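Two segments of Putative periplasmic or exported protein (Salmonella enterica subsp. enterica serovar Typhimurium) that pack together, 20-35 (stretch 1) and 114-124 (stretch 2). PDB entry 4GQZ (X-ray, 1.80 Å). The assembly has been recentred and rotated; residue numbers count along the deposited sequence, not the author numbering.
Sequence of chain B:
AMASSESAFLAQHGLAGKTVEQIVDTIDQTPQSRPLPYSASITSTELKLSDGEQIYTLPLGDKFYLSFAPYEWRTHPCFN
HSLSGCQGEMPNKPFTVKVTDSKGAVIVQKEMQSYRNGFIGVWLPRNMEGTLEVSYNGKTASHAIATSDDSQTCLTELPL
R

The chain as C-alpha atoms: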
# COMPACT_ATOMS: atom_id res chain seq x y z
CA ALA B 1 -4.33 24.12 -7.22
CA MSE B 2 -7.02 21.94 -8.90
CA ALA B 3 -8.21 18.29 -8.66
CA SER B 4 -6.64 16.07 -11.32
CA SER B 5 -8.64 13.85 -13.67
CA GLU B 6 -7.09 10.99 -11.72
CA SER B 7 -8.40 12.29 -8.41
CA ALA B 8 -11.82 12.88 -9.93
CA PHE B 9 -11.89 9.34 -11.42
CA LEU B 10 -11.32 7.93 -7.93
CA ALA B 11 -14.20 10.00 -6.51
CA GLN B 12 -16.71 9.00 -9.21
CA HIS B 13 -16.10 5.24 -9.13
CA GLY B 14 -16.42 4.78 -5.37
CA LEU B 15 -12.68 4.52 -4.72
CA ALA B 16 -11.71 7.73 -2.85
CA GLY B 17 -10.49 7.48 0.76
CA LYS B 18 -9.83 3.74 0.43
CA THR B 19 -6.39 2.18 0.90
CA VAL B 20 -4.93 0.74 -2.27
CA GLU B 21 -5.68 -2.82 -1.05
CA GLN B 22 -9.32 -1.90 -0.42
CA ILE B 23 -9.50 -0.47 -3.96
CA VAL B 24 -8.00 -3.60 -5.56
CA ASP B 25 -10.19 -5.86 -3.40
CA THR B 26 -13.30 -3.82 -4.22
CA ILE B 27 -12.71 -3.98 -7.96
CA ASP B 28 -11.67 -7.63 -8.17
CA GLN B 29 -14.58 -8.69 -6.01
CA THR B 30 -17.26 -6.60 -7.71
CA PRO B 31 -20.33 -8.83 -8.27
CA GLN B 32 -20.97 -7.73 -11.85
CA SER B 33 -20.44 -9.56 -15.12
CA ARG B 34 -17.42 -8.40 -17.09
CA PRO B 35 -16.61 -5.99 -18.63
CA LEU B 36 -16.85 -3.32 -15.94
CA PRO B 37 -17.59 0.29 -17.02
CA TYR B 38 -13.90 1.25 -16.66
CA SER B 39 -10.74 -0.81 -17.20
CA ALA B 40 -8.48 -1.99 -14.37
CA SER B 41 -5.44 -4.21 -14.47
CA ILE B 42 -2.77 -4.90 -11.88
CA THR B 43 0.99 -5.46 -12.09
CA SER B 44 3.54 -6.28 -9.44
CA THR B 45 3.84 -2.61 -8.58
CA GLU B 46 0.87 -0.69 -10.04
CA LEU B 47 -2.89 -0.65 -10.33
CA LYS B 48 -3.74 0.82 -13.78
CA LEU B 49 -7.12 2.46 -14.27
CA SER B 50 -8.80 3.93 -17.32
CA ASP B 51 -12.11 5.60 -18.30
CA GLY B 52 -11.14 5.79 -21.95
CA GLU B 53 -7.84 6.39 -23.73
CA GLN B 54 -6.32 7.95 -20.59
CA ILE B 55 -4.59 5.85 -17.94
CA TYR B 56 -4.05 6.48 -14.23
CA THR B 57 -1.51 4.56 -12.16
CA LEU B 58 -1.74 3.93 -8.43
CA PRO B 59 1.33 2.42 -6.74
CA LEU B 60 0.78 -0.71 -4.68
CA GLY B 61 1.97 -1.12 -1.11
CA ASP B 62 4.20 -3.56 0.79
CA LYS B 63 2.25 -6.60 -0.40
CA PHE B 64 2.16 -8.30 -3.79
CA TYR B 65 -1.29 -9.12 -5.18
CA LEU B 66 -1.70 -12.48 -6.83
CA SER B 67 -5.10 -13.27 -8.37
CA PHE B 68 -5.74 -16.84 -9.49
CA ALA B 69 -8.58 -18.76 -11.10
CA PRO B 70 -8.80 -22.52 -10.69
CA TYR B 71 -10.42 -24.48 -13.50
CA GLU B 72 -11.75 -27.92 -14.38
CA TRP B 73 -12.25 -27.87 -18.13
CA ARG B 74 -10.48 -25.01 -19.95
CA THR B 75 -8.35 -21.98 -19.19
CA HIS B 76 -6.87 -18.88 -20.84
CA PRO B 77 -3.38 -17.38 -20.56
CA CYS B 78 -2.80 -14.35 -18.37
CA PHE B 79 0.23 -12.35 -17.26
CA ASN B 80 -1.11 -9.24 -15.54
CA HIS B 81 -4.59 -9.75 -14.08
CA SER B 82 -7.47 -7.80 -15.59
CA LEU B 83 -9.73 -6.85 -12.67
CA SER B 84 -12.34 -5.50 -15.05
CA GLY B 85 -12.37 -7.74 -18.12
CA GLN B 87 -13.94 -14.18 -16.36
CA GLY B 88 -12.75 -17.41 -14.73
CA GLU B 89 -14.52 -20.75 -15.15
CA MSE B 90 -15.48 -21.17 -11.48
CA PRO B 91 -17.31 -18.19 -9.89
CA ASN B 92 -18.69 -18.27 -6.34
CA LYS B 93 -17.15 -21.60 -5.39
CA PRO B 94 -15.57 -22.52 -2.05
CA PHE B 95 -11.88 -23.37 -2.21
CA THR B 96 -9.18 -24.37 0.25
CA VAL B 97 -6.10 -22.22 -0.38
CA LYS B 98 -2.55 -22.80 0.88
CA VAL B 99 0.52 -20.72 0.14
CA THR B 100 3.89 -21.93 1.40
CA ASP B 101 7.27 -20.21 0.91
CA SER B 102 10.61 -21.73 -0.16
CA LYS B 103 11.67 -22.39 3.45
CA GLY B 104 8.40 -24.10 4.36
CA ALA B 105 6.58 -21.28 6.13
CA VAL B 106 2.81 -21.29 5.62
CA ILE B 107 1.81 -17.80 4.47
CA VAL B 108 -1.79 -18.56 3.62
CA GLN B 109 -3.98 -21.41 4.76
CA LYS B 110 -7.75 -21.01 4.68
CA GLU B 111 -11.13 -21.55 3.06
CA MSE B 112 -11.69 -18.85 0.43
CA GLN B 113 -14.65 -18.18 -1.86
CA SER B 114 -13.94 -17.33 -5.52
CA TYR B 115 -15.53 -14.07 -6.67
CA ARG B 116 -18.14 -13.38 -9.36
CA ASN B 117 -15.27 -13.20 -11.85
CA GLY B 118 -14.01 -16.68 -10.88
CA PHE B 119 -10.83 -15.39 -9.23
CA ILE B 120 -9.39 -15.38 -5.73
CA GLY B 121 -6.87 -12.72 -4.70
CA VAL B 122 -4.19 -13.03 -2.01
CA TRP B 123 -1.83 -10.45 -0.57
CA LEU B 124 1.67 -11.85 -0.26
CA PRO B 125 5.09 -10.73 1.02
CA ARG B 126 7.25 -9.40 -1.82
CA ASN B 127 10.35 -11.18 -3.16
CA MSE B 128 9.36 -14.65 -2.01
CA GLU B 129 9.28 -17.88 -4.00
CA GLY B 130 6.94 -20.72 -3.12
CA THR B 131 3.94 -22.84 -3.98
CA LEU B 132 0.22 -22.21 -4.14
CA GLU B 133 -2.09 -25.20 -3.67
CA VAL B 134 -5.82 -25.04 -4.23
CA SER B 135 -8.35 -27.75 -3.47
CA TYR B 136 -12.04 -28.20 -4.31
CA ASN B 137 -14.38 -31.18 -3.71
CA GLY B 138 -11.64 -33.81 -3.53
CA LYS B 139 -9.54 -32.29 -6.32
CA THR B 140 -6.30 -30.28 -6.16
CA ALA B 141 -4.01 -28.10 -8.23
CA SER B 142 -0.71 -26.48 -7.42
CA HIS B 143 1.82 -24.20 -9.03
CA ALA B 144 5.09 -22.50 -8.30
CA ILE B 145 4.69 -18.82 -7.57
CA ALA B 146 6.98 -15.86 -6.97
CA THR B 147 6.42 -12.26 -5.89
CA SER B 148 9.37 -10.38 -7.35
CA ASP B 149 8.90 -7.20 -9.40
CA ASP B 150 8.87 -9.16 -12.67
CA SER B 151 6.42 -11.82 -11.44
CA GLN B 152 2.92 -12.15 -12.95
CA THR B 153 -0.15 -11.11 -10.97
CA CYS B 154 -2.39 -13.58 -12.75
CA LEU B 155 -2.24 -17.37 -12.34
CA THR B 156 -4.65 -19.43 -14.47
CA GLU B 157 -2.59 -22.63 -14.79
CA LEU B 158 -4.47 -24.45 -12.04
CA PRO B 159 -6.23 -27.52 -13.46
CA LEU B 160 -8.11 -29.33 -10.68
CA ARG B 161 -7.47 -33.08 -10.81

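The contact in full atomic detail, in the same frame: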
# COMPACT_ATOMS: atom_id res chain seq x y z
N VAL B 20 -5.07 1.33 -0.95
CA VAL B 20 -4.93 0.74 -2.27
C VAL B 20 -5.40 -0.73 -2.29
O VAL B 20 -6.00 -1.19 -3.28
CB VAL B 20 -3.52 0.99 -2.88
CG1 VAL B 20 -2.45 0.28 -2.09
CG2 VAL B 20 -3.48 0.61 -4.35
N GLU B 21 -5.17 -1.45 -1.19
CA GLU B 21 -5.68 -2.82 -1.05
C GLU B 21 -7.21 -2.89 -1.11
O GLU B 21 -7.78 -3.77 -1.75
CB GLU B 21 -5.20 -3.47 0.25
CG GLU B 21 -3.71 -3.76 0.29
CD GLU B 21 -3.35 -4.87 1.28
OE1 GLU B 21 -4.27 -5.49 1.88
OE2 GLU B 21 -2.13 -5.14 1.44
N GLN B 22 -7.86 -1.97 -0.40
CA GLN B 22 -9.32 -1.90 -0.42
C GLN B 22 -9.82 -1.59 -1.83
O GLN B 22 -10.87 -2.09 -2.24
CB GLN B 22 -9.83 -0.86 0.58
CG GLN B 22 -9.47 -1.16 2.03
CD GLN B 22 -9.79 -0.02 3.00
OE1 GLN B 22 -9.78 1.16 2.64
NE2 GLN B 22 -10.09 -0.38 4.25
N ILE B 23 -9.08 -0.78 -2.58
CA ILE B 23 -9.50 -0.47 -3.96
C ILE B 23 -9.39 -1.72 -4.84
O ILE B 23 -10.34 -2.08 -5.54
CB ILE B 23 -8.64 0.63 -4.60
CG1 ILE B 23 -8.83 1.96 -3.87
CG2 ILE B 23 -8.98 0.80 -6.07
CD1 ILE B 23 -7.88 3.04 -4.34
N VAL B 24 -8.22 -2.36 -4.81
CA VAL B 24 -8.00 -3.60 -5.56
C VAL B 24 -9.02 -4.66 -5.18
O VAL B 24 -9.69 -5.23 -6.07
CB VAL B 24 -6.56 -4.09 -5.38
CG1 VAL B 24 -6.37 -5.48 -5.98
CG2 VAL B 24 -5.59 -3.10 -6.02
N ASP B 25 -9.18 -4.92 -3.88
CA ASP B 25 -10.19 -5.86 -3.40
C ASP B 25 -11.59 -5.51 -3.90
O ASP B 25 -12.35 -6.38 -4.32
CB ASP B 25 -10.23 -5.90 -1.86
CG ASP B 25 -8.98 -6.50 -1.25
OD1 ASP B 25 -8.17 -7.09 -2.00
OD2 ASP B 25 -8.80 -6.37 -0.02
N THR B 26 -11.95 -4.23 -3.84
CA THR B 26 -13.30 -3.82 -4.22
C THR B 26 -13.54 -4.13 -5.70
O THR B 26 -14.59 -4.67 -6.08
CB THR B 26 -13.53 -2.31 -3.99
OG1 THR B 26 -13.31 -1.99 -2.60
CG2 THR B 26 -14.93 -1.91 -4.39
N ILE B 27 -12.55 -3.80 -6.52
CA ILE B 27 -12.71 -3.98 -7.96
C ILE B 27 -12.73 -5.45 -8.34
O ILE B 27 -13.61 -5.91 -9.08
CB ILE B 27 -11.62 -3.24 -8.74
CG1 ILE B 27 -11.70 -1.73 -8.50
CG2 ILE B 27 -11.77 -3.48 -10.24
CD1 ILE B 27 -10.67 -0.94 -9.29
N ASP B 28 -11.76 -6.21 -7.84
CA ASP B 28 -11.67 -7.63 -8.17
C ASP B 28 -12.91 -8.38 -7.72
O ASP B 28 -13.36 -9.32 -8.36
CB ASP B 28 -10.43 -8.24 -7.52
CG ASP B 28 -9.85 -9.42 -8.32
OD1 ASP B 28 -10.35 -9.75 -9.43
OD2 ASP B 28 -8.87 -10.01 -7.84
N GLN B 29 -13.49 -7.94 -6.60
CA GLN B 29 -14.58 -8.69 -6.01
C GLN B 29 -15.95 -8.16 -6.41
O GLN B 29 -16.96 -8.63 -5.90
CB GLN B 29 -14.46 -8.71 -4.48
CG GLN B 29 -13.23 -9.45 -3.95
CD GLN B 29 -13.06 -9.29 -2.46
OE1 GLN B 29 -14.04 -9.15 -1.73
NE2 GLN B 29 -11.81 -9.30 -1.98
N THR B 30 -15.98 -7.19 -7.33
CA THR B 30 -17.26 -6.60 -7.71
C THR B 30 -18.17 -7.68 -8.31
O THR B 30 -17.75 -8.45 -9.19
CB THR B 30 -17.13 -5.35 -8.64
OG1 THR B 30 -18.42 -4.79 -8.90
CG2 THR B 30 -16.51 -5.73 -9.96
N PRO B 31 -19.40 -7.78 -7.80
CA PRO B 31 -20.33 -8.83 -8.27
C PRO B 31 -21.09 -8.40 -9.51
O PRO B 31 -22.32 -8.39 -9.51
CB PRO B 31 -21.30 -8.95 -7.10
CG PRO B 31 -21.38 -7.56 -6.55
CD PRO B 31 -19.97 -7.01 -6.68
N GLN B 32 -20.36 -8.03 -10.56
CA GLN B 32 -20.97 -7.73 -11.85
C GLN B 32 -20.31 -8.61 -12.90
O GLN B 32 -19.16 -9.03 -12.74
CB GLN B 32 -20.72 -6.29 -12.26
CG GLN B 32 -21.28 -5.22 -11.35
CD GLN B 32 -20.67 -3.88 -11.67
OE1 GLN B 32 -19.99 -3.73 -12.68
NE2 GLN B 32 -20.90 -2.89 -10.81
N SER B 33 -21.04 -8.88 -13.98
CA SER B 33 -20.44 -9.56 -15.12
C SER B 33 -19.40 -8.63 -15.73
O SER B 33 -19.46 -7.41 -15.57
CB SER B 33 -21.51 -9.94 -16.15
OG SER B 33 -22.71 -9.22 -15.91
N ARG B 34 -18.42 -9.21 -16.41
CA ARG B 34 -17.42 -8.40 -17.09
C ARG B 34 -17.88 -8.18 -18.53
O ARG B 34 -18.60 -9.02 -19.09
CB ARG B 34 -16.04 -9.08 -17.03
CG ARG B 34 -15.57 -9.47 -15.61
CD ARG B 34 -15.76 -8.32 -14.63
NE ARG B 34 -14.83 -8.29 -13.49
CZ ARG B 34 -15.19 -8.46 -12.22
NH1 ARG B 34 -16.46 -8.70 -11.92
NH2 ARG B 34 -14.28 -8.36 -11.25
N PRO B 35 -17.49 -7.06 -19.15
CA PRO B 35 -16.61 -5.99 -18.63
C PRO B 35 -17.27 -5.03 -17.65
O PRO B 35 -18.49 -4.84 -17.67
CB PRO B 35 -16.23 -5.21 -19.88
CG PRO B 35 -17.42 -5.39 -20.80
CD PRO B 35 -17.87 -6.81 -20.56
N SER B 114 -14.25 -18.05 -4.28
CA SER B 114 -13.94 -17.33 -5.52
C SER B 114 -14.99 -16.25 -5.74
O SER B 114 -16.12 -16.36 -5.27
CB SER B 114 -13.90 -18.28 -6.72
OG SER B 114 -15.15 -18.93 -6.89
N TYR B 115 -14.61 -15.19 -6.46
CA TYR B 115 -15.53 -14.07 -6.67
C TYR B 115 -16.40 -14.32 -7.90
O TYR B 115 -16.30 -15.38 -8.54
CB TYR B 115 -14.76 -12.75 -6.85
CG TYR B 115 -13.58 -12.62 -5.92
CD1 TYR B 115 -13.66 -13.05 -4.60
CD2 TYR B 115 -12.37 -12.10 -6.37
CE1 TYR B 115 -12.57 -12.96 -3.75
CE2 TYR B 115 -11.27 -12.00 -5.52
CZ TYR B 115 -11.38 -12.43 -4.21
OH TYR B 115 -10.30 -12.33 -3.35
N ARG B 116 -17.24 -13.34 -8.21
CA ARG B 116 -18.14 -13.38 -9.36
C ARG B 116 -17.35 -13.59 -10.65
O ARG B 116 -17.83 -14.23 -11.59
CB ARG B 116 -18.96 -12.08 -9.42
CG ARG B 116 -19.80 -11.88 -10.69
CD ARG B 116 -20.78 -13.02 -10.87
NE ARG B 116 -20.93 -13.35 -12.29
CZ ARG B 116 -21.73 -12.70 -13.12
NH1 ARG B 116 -22.46 -11.68 -12.67
NH2 ARG B 116 -21.80 -13.06 -14.40
N ASN B 117 -16.12 -13.07 -10.68
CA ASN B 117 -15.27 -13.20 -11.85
C ASN B 117 -14.46 -14.51 -11.88
O ASN B 117 -13.62 -14.69 -12.76
CB ASN B 117 -14.35 -11.98 -12.02
CG ASN B 117 -13.26 -11.89 -10.94
OD1 ASN B 117 -13.25 -12.66 -9.98
ND2 ASN B 117 -12.34 -10.94 -11.10
N GLY B 118 -14.70 -15.39 -10.92
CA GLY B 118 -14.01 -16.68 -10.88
C GLY B 118 -12.60 -16.66 -10.30
O GLY B 118 -11.91 -17.69 -10.28
N PHE B 119 -12.17 -15.49 -9.81
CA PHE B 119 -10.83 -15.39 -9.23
C PHE B 119 -10.84 -15.38 -7.71
O PHE B 119 -11.88 -15.15 -7.07
CB PHE B 119 -10.11 -14.14 -9.75
CG PHE B 119 -9.58 -14.28 -11.15
CD1 PHE B 119 -10.43 -14.14 -12.26
CD2 PHE B 119 -8.23 -14.53 -11.37
CE1 PHE B 119 -9.95 -14.26 -13.57
CE2 PHE B 119 -7.73 -14.65 -12.67
CZ PHE B 119 -8.60 -14.52 -13.78
N ILE B 120 -9.67 -15.65 -7.13
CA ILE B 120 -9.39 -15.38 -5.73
C ILE B 120 -8.11 -14.55 -5.67
O ILE B 120 -7.13 -14.88 -6.35
CB ILE B 120 -9.14 -16.67 -4.94
CG1 ILE B 120 -10.38 -17.57 -5.02
CG2 ILE B 120 -8.79 -16.34 -3.50
CD1 ILE B 120 -10.12 -19.01 -4.67
N GLY B 121 -8.08 -13.50 -4.86
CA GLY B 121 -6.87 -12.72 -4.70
C GLY B 121 -6.23 -12.91 -3.33
O GLY B 121 -6.92 -12.98 -2.32
N VAL B 122 -4.90 -13.03 -3.29
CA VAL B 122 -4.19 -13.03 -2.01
C VAL B 122 -3.12 -11.96 -1.97
O VAL B 122 -2.52 -11.62 -2.99
CB VAL B 122 -3.55 -14.39 -1.69
CG1 VAL B 122 -4.63 -15.44 -1.45
CG2 VAL B 122 -2.62 -14.83 -2.83
N TRP B 123 -2.87 -11.44 -0.77
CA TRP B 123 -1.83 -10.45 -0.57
C TRP B 123 -0.62 -11.10 0.07
O TRP B 123 -0.70 -11.66 1.17
CB TRP B 123 -2.37 -9.31 0.29
CG TRP B 123 -3.43 -8.49 -0.41
CD1 TRP B 123 -4.80 -8.62 -0.29
CD2 TRP B 123 -3.21 -7.41 -1.32
NE1 TRP B 123 -5.43 -7.69 -1.07
CE2 TRP B 123 -4.48 -6.93 -1.71
CE3 TRP B 123 -2.07 -6.80 -1.85
CZ2 TRP B 123 -4.64 -5.87 -2.62
CZ3 TRP B 123 -2.22 -5.76 -2.74
CH2 TRP B 123 -3.50 -5.30 -3.12
N LEU B 124 0.52 -11.03 -0.61
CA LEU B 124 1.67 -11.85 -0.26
C LEU B 124 2.90 -10.98 -0.03
O LEU B 124 3.03 -9.91 -0.62
CB LEU B 124 1.93 -12.85 -1.40
CG LEU B 124 0.84 -13.88 -1.72
CD1 LEU B 124 1.23 -14.72 -2.91
CD2 LEU B 124 0.61 -14.80 -0.52
O HOH W 1 -9.37 -9.55 -3.38
O HOH W 2 -15.75 -10.63 -9.13
O HOH W 3 -17.69 -11.21 -6.11
O HOH W 4 -23.68 -11.46 -9.81
O HOH W 5 -12.04 -9.61 -14.00

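Two aromatic rings in this contact are each roofed not by an apolar side chain but by the methylene of a polar one. CG of Glu-21 lies 3.6 Å from the centroid of the six-membered ring of Trp-123, and CG of Gln-29 lies 3.4 Å from the ring centroid of Tyr-115, each almost exactly on the ring normal. The pairing illustrates a general principle: a long polar residue can spend its aliphatic carbons on an aromatic face, and in Gln-29 the NE2 beyond them still reaches a water.

The helix 20-28 runs nearly antiparallel to the strand 120-124, at an angle of 168°. Glu-21 lies opposite Trp-123 in the register, and Gln-29, just after the helix, meets Tyr-115 in the loop before the strand. The indole is used twice over. Its face takes Glu-21, while at its edge NE1 of Trp-123 donates to OD1 of Asp-25 (3.0 Å), giving the ring's one polar hydrogen a carboxylate partner. CG1 of Val-24 adds apolar packing 3.8 Å from CZ2 of Trp-123. Between the aromatic residues, a CB on Gly-121 would point toward the helix, about 3.6 Å from OD2 of Asp-28. N of Gly-121 donates to OH of Tyr-115 (2.9 Å), and a water joins that hydroxyl to Asp-25 OD1 and Gln-29 NE2.

At the last turn of the helix and in the loop after it, polar contacts continue. Buried Asn-117, within the type I turn 115-118, donates from ND2 to OD1 of Asp-28 (2.9 Å), while OD1 of Asn-117 accepts from N of Phe-119 (3.0 Å), so both ends of the amide are employed. A second water ties Asn-117 N to the carbonyls of Asp-28 and Thr-30. Arg-116 lies along the loop, its CB 3.7 Å from CA of Pro-31 and one guanidinium face over Ser-33 CA and Gln-32 O, a broad contact suited to a flat, charged group near solvent.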